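Local coordinates for glycosylation Associate Protein 2 (Streptococcus agalactiae serotype V, PDB 6OYC), which probably helps to glycosylate and export a cell-surface adhesin through the accessory Sec system, working in a complex with its partner proteins Gap1 and Gap3, at residues B[333-338]-B[417-422]; B[395-400]-B[434-439]. One frame throughout, in Å; residues are numbered along the deposited sequence.

Interaction 1 (B[333-338]-B[417-422])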
ATOM      1  N   GLY B 333      -1.252 -12.543   4.262  1.00 37.65           N
ATOM      2  CA  GLY B 333      -2.137 -11.427   3.988  1.00 35.69           C
ATOM      3  C   GLY B 333      -1.952 -10.260   4.942  1.00 37.82           C
ATOM      4  O   GLY B 333      -2.878  -9.473   5.158  1.00 37.24           O
ATOM      5  N   GLY B 334      -0.762 -10.149   5.517  1.00 35.31           N
ATOM      6  CA  GLY B 334      -0.459  -9.092   6.464  1.00 33.57           C
ATOM      7  C   GLY B 334       0.083  -9.700   7.741  1.00 36.39           C
ATOM      8  O   GLY B 334      -0.162 -10.866   8.057  1.00 39.31           O
ATOM      9  N   ALA B 335       0.855  -8.899   8.485  1.00 34.81           N
ATOM     10  CA  ALA B 335       1.423  -9.340   9.750  1.00 34.30           C
ATOM     11  C   ALA B 335       1.172  -8.305  10.849  1.00 37.61           C
ATOM     12  O   ALA B 335       2.015  -8.094  11.734  1.00 35.49           O
ATOM     13  CB  ALA B 335       2.916  -9.646   9.602  1.00 31.70           C
ATOM     14  N   PHE B 336       0.019  -7.634  10.793  1.00 38.22           N
ATOM     15  CA  PHE B 336      -0.488  -6.853  11.919  1.00 38.76           C
ATOM     16  C   PHE B 336       0.410  -5.653  12.254  1.00 41.15           C
ATOM     17  O   PHE B 336       0.496  -5.234  13.409  1.00 44.90           O
ATOM     18  CB  PHE B 336      -0.680  -7.757  13.147  1.00 42.23           C
ATOM     19  CG  PHE B 336      -1.885  -8.659  13.042  1.00 41.69           C
ATOM     20  CD1 PHE B 336      -1.910  -9.698  12.141  1.00 40.65           C
ATOM     21  CD2 PHE B 336      -3.012  -8.431  13.816  1.00 42.74           C
ATOM     22  CE1 PHE B 336      -3.036 -10.505  12.017  1.00 42.33           C
ATOM     23  CE2 PHE B 336      -4.129  -9.232  13.708  1.00 42.15           C
ATOM     24  CZ  PHE B 336      -4.140 -10.274  12.805  1.00 42.47           C
ATOM     25  N   TYR B 337       1.087  -5.094  11.249  1.00 36.75           N
ATOM     26  CA  TYR B 337       1.822  -3.828  11.352  1.00 37.78           C
ATOM     27  C   TYR B 337       2.896  -3.840  12.428  1.00 35.97           C
ATOM     28  O   TYR B 337       3.354  -2.779  12.859  1.00 39.84           O
ATOM     29  CB  TYR B 337       0.857  -2.648  11.559  1.00 33.21           C
ATOM     30  CG  TYR B 337      -0.183  -2.628  10.474  1.00 35.61           C
ATOM     31  CD1 TYR B 337       0.065  -2.005   9.260  1.00 34.99           C
ATOM     32  CD2 TYR B 337      -1.392  -3.310  10.623  1.00 35.46           C
ATOM     33  CE1 TYR B 337      -0.887  -2.016   8.232  1.00 34.60           C
ATOM     34  CE2 TYR B 337      -2.346  -3.310   9.610  1.00 35.21           C
ATOM     35  CZ  TYR B 337      -2.087  -2.671   8.419  1.00 31.33           C
ATOM     36  OH  TYR B 337      -3.030  -2.689   7.404  1.00 35.07           O
ATOM     37  N   ILE B 338       3.348  -5.014  12.856  1.00 38.95           N
ATOM     38  CA  ILE B 338       4.431  -5.084  13.826  1.00 41.14           C
ATOM     39  C   ILE B 338       5.632  -5.765  13.193  1.00 40.09           C
ATOM     40  O   ILE B 338       5.531  -6.461  12.179  1.00 40.91           O
ATOM     41  CB  ILE B 338       4.013  -5.795  15.127  1.00 44.32           C
ATOM     42  CG1 ILE B 338       3.419  -7.163  14.830  1.00 41.86           C
ATOM     43  CG2 ILE B 338       2.991  -4.938  15.888  1.00 44.07           C
ATOM     44  CD1 ILE B 338       3.264  -8.014  16.062  1.00 47.49           C
ATOM     45  N   LEU B 417       0.409 -18.403  13.304  1.00 43.54           N
ATOM     46  CA  LEU B 417       1.632 -19.090  13.709  1.00 42.76           C
ATOM     47  C   LEU B 417       2.848 -18.467  13.044  1.00 43.32           C
ATOM     48  O   LEU B 417       3.888 -18.270  13.684  1.00 44.76           O
ATOM     49  CB  LEU B 417       1.531 -20.580  13.369  1.00 45.18           C
ATOM     50  CG  LEU B 417       0.304 -21.301  13.938  1.00 46.68           C
ATOM     51  CD1 LEU B 417       0.412 -22.805  13.782  1.00 44.24           C
ATOM     52  CD2 LEU B 417       0.106 -20.930  15.406  1.00 44.75           C
ATOM     53  N   ASP B 418       2.733 -18.131  11.759  1.00 44.18           N
ATOM     54  CA  ASP B 418       3.828 -17.438  11.088  1.00 42.93           C
ATOM     55  C   ASP B 418       4.032 -16.044  11.654  1.00 41.04           C
ATOM     56  O   ASP B 418       5.173 -15.576  11.756  1.00 42.27           O
ATOM     57  CB  ASP B 418       3.556 -17.382   9.591  1.00 39.12           C
ATOM     58  CG  ASP B 418       3.542 -18.763   8.963  1.00 47.23           C
ATOM     59  OD1 ASP B 418       4.488 -19.558   9.227  1.00 45.36           O
ATOM     60  OD2 ASP B 418       2.576 -19.060   8.224  1.00 48.00           O
ATOM     61  N   ILE B 419       2.952 -15.383  12.063  1.00 42.70           N
ATOM     62  CA  ILE B 419       3.089 -14.070  12.681  1.00 41.90           C
ATOM     63  C   ILE B 419       3.826 -14.173  14.013  1.00 44.78           C
ATOM     64  O   ILE B 419       4.663 -13.321  14.335  1.00 45.39           O
ATOM     65  CB  ILE B 419       1.708 -13.417  12.825  1.00 41.51           C
ATOM     66  CG1 ILE B 419       1.066 -13.295  11.438  1.00 41.49           C
ATOM     67  CG2 ILE B 419       1.832 -12.056  13.484  1.00 41.90           C
ATOM     68  CD1 ILE B 419      -0.358 -12.739  11.444  1.00 40.28           C
ATOM     69  N   GLN B 420       3.549 -15.220  14.804  1.00 41.94           N
ATOM     70  CA  GLN B 420       4.315 -15.405  16.035  1.00 45.55           C
ATOM     71  C   GLN B 420       5.769 -15.743  15.734  1.00 48.03           C
ATOM     72  O   GLN B 420       6.681 -15.260  16.424  1.00 46.87           O
ATOM     73  CB  GLN B 420       3.707 -16.499  16.920  1.00 44.90           C
ATOM     74  CG  GLN B 420       4.488 -16.645  18.242  1.00 44.83           C
ATOM     75  CD  GLN B 420       3.752 -17.428  19.316  1.00 49.62           C
ATOM     76  OE1 GLN B 420       2.539 -17.278  19.501  1.00 47.86           O
ATOM     77  NE2 GLN B 420       4.491 -18.279  20.029  1.00 51.41           N
ATOM     78  N   LEU B 421       6.006 -16.591  14.728  1.00 43.04           N
ATOM     79  CA  LEU B 421       7.376 -16.830  14.284  1.00 48.24           C
ATOM     80  C   LEU B 421       8.062 -15.529  13.906  1.00 45.81           C
ATOM     81  O   LEU B 421       9.187 -15.256  14.344  1.00 43.84           O
ATOM     82  CB  LEU B 421       7.397 -17.789  13.100  1.00 47.29           C
ATOM     83  CG  LEU B 421       7.433 -19.264  13.476  1.00 50.23           C
ATOM     84  CD1 LEU B 421       7.504 -20.113  12.213  1.00 49.31           C
ATOM     85  CD2 LEU B 421       8.602 -19.543  14.426  1.00 49.10           C
ATOM     86  N   LEU B 422       7.401 -14.708  13.089  1.00 44.41           N
ATOM     87  CA  LEU B 422       8.013 -13.444  12.702  1.00 45.44           C
ATOM     88  C   LEU B 422       8.490 -12.677  13.932  1.00 46.96           C
ATOM     89  O   LEU B 422       9.594 -12.124  13.931  1.00 49.52           O
ATOM     90  CB  LEU B 422       7.028 -12.609  11.876  1.00 42.35           C
ATOM     91  CG  LEU B 422       7.502 -11.351  11.132  1.00 45.61           C
ATOM     92  CD1 LEU B 422       6.534 -10.964  10.003  1.00 42.25           C
ATOM     93  CD2 LEU B 422       7.673 -10.166  12.062  1.00 46.19           C
TER

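Interaction 2 (B[395-400]-B[434-439])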
ATOM      1  N   ILE B 395      -8.507  -7.288  17.606  1.00 48.33           N
ATOM      2  CA  ILE B 395      -7.562  -8.363  17.860  1.00 47.16           C
ATOM      3  C   ILE B 395      -6.337  -7.736  18.506  1.00 46.18           C
ATOM      4  O   ILE B 395      -5.636  -6.943  17.864  1.00 45.80           O
ATOM      5  CB  ILE B 395      -7.175  -9.121  16.584  1.00 47.55           C
ATOM      6  CG1 ILE B 395      -8.423  -9.568  15.827  1.00 49.05           C
ATOM      7  CG2 ILE B 395      -6.307 -10.320  16.942  1.00 47.53           C
ATOM      8  CD1 ILE B 395      -8.137 -10.157  14.476  1.00 44.51           C
ATOM      9  N   PHE B 396      -6.088  -8.066  19.777  1.00 46.02           N
ATOM     10  CA  PHE B 396      -4.944  -7.534  20.509  1.00 48.60           C
ATOM     11  C   PHE B 396      -4.017  -8.606  21.045  1.00 48.12           C
ATOM     12  O   PHE B 396      -2.850  -8.308  21.324  1.00 48.44           O
ATOM     13  CB  PHE B 396      -5.380  -6.677  21.718  1.00 51.98           C
ATOM     14  CG  PHE B 396      -6.328  -5.542  21.395  1.00 50.73           C
ATOM     15  CD1 PHE B 396      -6.273  -4.875  20.182  1.00 49.79           C
ATOM     16  CD2 PHE B 396      -7.263  -5.125  22.343  1.00 51.34           C
ATOM     17  CE1 PHE B 396      -7.155  -3.819  19.906  1.00 51.73           C
ATOM     18  CE2 PHE B 396      -8.139  -4.078  22.081  1.00 50.37           C
ATOM     19  CZ  PHE B 396      -8.086  -3.425  20.858  1.00 51.91           C
ATOM     20  N   ASN B 397      -4.500  -9.827  21.220  1.00 48.09           N
ATOM     21  CA  ASN B 397      -3.732 -10.888  21.853  1.00 52.30           C
ATOM     22  C   ASN B 397      -3.352 -11.888  20.764  1.00 53.60           C
ATOM     23  O   ASN B 397      -4.029 -12.898  20.555  1.00 52.01           O
ATOM     24  CB  ASN B 397      -4.533 -11.517  22.991  1.00 54.17           C
ATOM     25  CG  ASN B 397      -4.986 -10.485  24.022  1.00 55.28           C
ATOM     26  OD1 ASN B 397      -4.173  -9.945  24.781  1.00 52.42           O
ATOM     27  ND2 ASN B 397      -6.281 -10.193  24.037  1.00 54.84           N
ATOM     28  N   LEU B 398      -2.257 -11.587  20.061  1.00 51.08           N
ATOM     29  CA  LEU B 398      -1.878 -12.410  18.915  1.00 52.53           C
ATOM     30  C   LEU B 398      -1.394 -13.785  19.361  1.00 49.30           C
ATOM     31  O   LEU B 398      -1.772 -14.802  18.765  1.00 49.29           O
ATOM     32  CB  LEU B 398      -0.812 -11.691  18.089  1.00 46.86           C
ATOM     33  CG  LEU B 398      -1.393 -10.792  17.003  1.00 45.55           C
ATOM     34  CD1 LEU B 398      -0.288 -10.139  16.183  1.00 46.15           C
ATOM     35  CD2 LEU B 398      -2.346 -11.584  16.124  1.00 45.16           C
ATOM     36  N   GLY B 399      -0.561 -13.835  20.407  1.00 48.26           N
ATOM     37  CA  GLY B 399      -0.174 -15.111  20.989  1.00 53.20           C
ATOM     38  C   GLY B 399      -1.358 -15.971  21.392  1.00 52.56           C
ATOM     39  O   GLY B 399      -1.311 -17.198  21.267  1.00 51.79           O
ATOM     40  N   THR B 400      -2.443 -15.342  21.850  1.00 50.09           N
ATOM     41  CA  THR B 400      -3.678 -16.074  22.120  1.00 52.40           C
ATOM     42  C   THR B 400      -4.328 -16.564  20.829  1.00 53.45           C
ATOM     43  O   THR B 400      -4.812 -17.704  20.766  1.00 52.22           O
ATOM     44  CB  THR B 400      -4.648 -15.188  22.912  1.00 52.03           C
ATOM     45  OG1 THR B 400      -4.139 -14.984  24.239  1.00 44.05           O
ATOM     46  CG2 THR B 400      -6.044 -15.814  22.970  1.00 40.11           C
ATOM     47  N   LYS B 434       4.440 -13.865  25.508  1.00 60.28           N
ATOM     48  CA  LYS B 434       5.333 -12.758  25.180  1.00 58.48           C
ATOM     49  C   LYS B 434       4.767 -11.907  24.049  1.00 57.98           C
ATOM     50  O   LYS B 434       4.866 -10.671  24.074  1.00 56.19           O
ATOM     51  CB  LYS B 434       6.713 -13.297  24.792  1.00 62.32           C
ATOM     52  CG  LYS B 434       7.633 -13.673  25.944  1.00 62.77           C
ATOM     53  CD  LYS B 434       9.095 -13.646  25.485  1.00 62.58           C
ATOM     54  CE  LYS B 434      10.023 -14.201  26.556  1.00 73.38           C
ATOM     55  NZ  LYS B 434       9.550 -15.531  27.044  1.00 71.39           N
ATOM     56  N   LEU B 435       4.191 -12.558  23.036  1.00 55.66           N
ATOM     57  CA  LEU B 435       3.574 -11.825  21.939  1.00 55.05           C
ATOM     58  C   LEU B 435       2.336 -11.074  22.414  1.00 52.87           C
ATOM     59  O   LEU B 435       2.093  -9.939  21.987  1.00 49.72           O
ATOM     60  CB  LEU B 435       3.237 -12.786  20.798  1.00 49.92           C
ATOM     61  CG  LEU B 435       2.402 -12.278  19.624  1.00 49.62           C
ATOM     62  CD1 LEU B 435       3.009 -11.005  19.075  1.00 51.80           C
ATOM     63  CD2 LEU B 435       2.292 -13.347  18.523  1.00 46.39           C
ATOM     64  N   ASN B 436       1.535 -11.689  23.289  1.00 53.61           N
ATOM     65  CA  ASN B 436       0.443 -10.950  23.912  1.00 51.06           C
ATOM     66  C   ASN B 436       0.981  -9.720  24.632  1.00 53.24           C
ATOM     67  O   ASN B 436       0.473  -8.605  24.459  1.00 51.42           O
ATOM     68  CB  ASN B 436      -0.324 -11.846  24.881  1.00 47.91           C
ATOM     69  CG  ASN B 436      -1.289 -12.777  24.178  1.00 52.90           C
ATOM     70  OD1 ASN B 436      -1.531 -12.651  22.985  1.00 53.87           O
ATOM     71  ND2 ASN B 436      -1.842 -13.727  24.919  1.00 53.84           N
ATOM     72  N   ASN B 437       2.048  -9.896  25.405  1.00 50.52           N
ATOM     73  CA  ASN B 437       2.553  -8.791  26.204  1.00 56.61           C
ATOM     74  C   ASN B 437       3.183  -7.714  25.335  1.00 57.90           C
ATOM     75  O   ASN B 437       3.182  -6.534  25.711  1.00 58.89           O
ATOM     76  CB  ASN B 437       3.530  -9.327  27.247  1.00 57.88           C
ATOM     77  CG  ASN B 437       2.819 -10.136  28.331  1.00 64.33           C
ATOM     78  OD1 ASN B 437       1.659  -9.866  28.654  1.00 66.69           O
ATOM     79  ND2 ASN B 437       3.497 -11.135  28.877  1.00 63.03           N
ATOM     80  N   TYR B 438       3.707  -8.103  24.170  1.00 58.15           N
ATOM     81  CA  TYR B 438       4.241  -7.143  23.209  1.00 53.26           C
ATOM     82  C   TYR B 438       3.238  -6.042  22.899  1.00 48.63           C
ATOM     83  O   TYR B 438       3.598  -4.860  22.818  1.00 49.91           O
ATOM     84  CB  TYR B 438       4.623  -7.886  21.932  1.00 53.09           C
ATOM     85  CG  TYR B 438       5.417  -7.083  20.941  1.00 43.18           C
ATOM     86  CD1 TYR B 438       6.778  -6.876  21.119  1.00 39.77           C
ATOM     87  CD2 TYR B 438       4.816  -6.562  19.809  1.00 42.02           C
ATOM     88  CE1 TYR B 438       7.518  -6.164  20.196  1.00 39.96           C
ATOM     89  CE2 TYR B 438       5.549  -5.841  18.881  1.00 44.17           C
ATOM     90  CZ  TYR B 438       6.900  -5.651  19.082  1.00 38.29           C
ATOM     91  OH  TYR B 438       7.633  -4.941  18.171  1.00 43.77           O
ATOM     92  N   PHE B 439       1.972  -6.411  22.718  1.00 47.35           N
ATOM     93  CA  PHE B 439       0.948  -5.407  22.459  1.00 51.12           C
ATOM     94  C   PHE B 439       0.759  -4.473  23.657  1.00 55.21           C
ATOM     95  O   PHE B 439       0.777  -3.241  23.506  1.00 51.78           O
ATOM     96  CB  PHE B 439      -0.372  -6.090  22.089  1.00 46.06           C
ATOM     97  CG  PHE B 439      -1.514  -5.126  21.911  1.00 52.86           C
ATOM     98  CD1 PHE B 439      -1.720  -4.494  20.691  1.00 48.62           C
ATOM     99  CD2 PHE B 439      -2.368  -4.831  22.969  1.00 51.78           C
ATOM    100  CE1 PHE B 439      -2.760  -3.599  20.529  1.00 50.69           C
ATOM    101  CE2 PHE B 439      -3.408  -3.938  22.812  1.00 51.41           C
ATOM    102  CZ  PHE B 439      -3.607  -3.319  21.598  1.00 49.34           C
TER

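Interaction 1 (B[333-338]-B[417-422])
Gly334 begins the contact with its carbonyl O, 3.9 Å from Ile419 CD1. At its phi of 127° and psi of 156° a CB would collide with the carbonyl O of Gly333, which calls for glycine. Next comes Ala335, whose CB reaches helix 416-424 one turn further on and meets Leu422 CD1 at 3.9 Å; the CA atoms of Ala335 and Ile419 lie only 5.8 Å apart. Phe336 follows as the first of two residues with positive phi in a type I' turn from Ala335 to Ile338, braced by Asp328 OD2, which accepts from both Ala335 N and Tyr337 N. The side chains of Phe336 and Ile419 cross at about a right angle: Ile419 CD1, extended anti to its own CA (chi2 176°), sits 3.5 Å from both Phe336 CD1 and Phe336 CE1, against that one bond of the ring. Ile338 closes the segment more loosely, its O 4.3 Å from Leu422 CD2 and hydrogen-bonded to Arg330 NH1. No hydrogen bond spans the two segments, which are joined by van der Waals packing alone. This is a tight turn between strand 323-327 and helix 341-358 packed against helix 416-424, consistent with an alpha/beta-hydrolase fold, with Phe336 near, but not touching, a possible nucleophile elbow and Ser-His-Asp triad.

Interaction 2 (B[395-400]-B[434-439])
Phe396 meets Phe439, and Thr400 meets Asn436, where the start of helix 398-403 packs on helix 429-444 within the long helical crossover joining parallel strands 388-392 and 452-458, consistent with an alpha/beta-hydrolase fold. The Phe396 and Phe439 rings are nearly parallel (9° between planes) but offset, with little ring-on-ring overlap and centroids 4.7 Å apart. Phe396 CB instead lies over a face of the Phe439 ring, a CH-pi contact at 3.7 Å from the centroid, while Phe439 CZ comes over a face of the Phe396 ring, 3.4 Å from Phe396 CD1. Phe439 and Leu435, one turn apart, both direct CB toward 395-400 and hold CG anti to the backbone N. Leu435 CD2 packs on Leu398 CB at 3.5 Å, and Leu435 CG rests against the backbone N of Gly399. Asn397 holds the N-cap position without a capping bond from its side chain, whose OD1 accepts from Trp440 NE1 and whose ND2 donates to Asp470. Asn436 supplies the polar contacts to the first turn of helix 398-403. Its CG is anti to the carbonyl carbon, beside the backbone N (chi1 -79°), and its side chain crosses that of Thr400 at about a right angle. Asn436 OD1 accepts from Thr400 N at 3.1 Å, the donor tilted out of the carbonyl plane, and Asn436 ND2 donates to Thr400 OG1 at 2.7 Å, both with N-H...O angles of about 150°.

Going from the N terminus, the chain passes 333-338, then 395-400, 417-422 and 434-439, so the two contacts cross. Interaction 1 closes a loop that takes in helix 341-358, strand 365-370, helix 372-381, strand 388-392 and helix 398-403; interaction 2 opens inside it and closes beyond it, across helix 416-424. The loop after strand 323-327 also meets the helices of interaction 2 directly: Phe336 CE2 lies 3.8 Å from Leu398 CD2, and Ile338 touches Tyr438. Between the helices, Gln420 CB lies 3.8 Å from Leu435 CD2. With centres about 11 Å apart, both contacts draw on helices 398-403, 416-424 and 429-444, which lie between strands 388-392 and 452-458 in the chain.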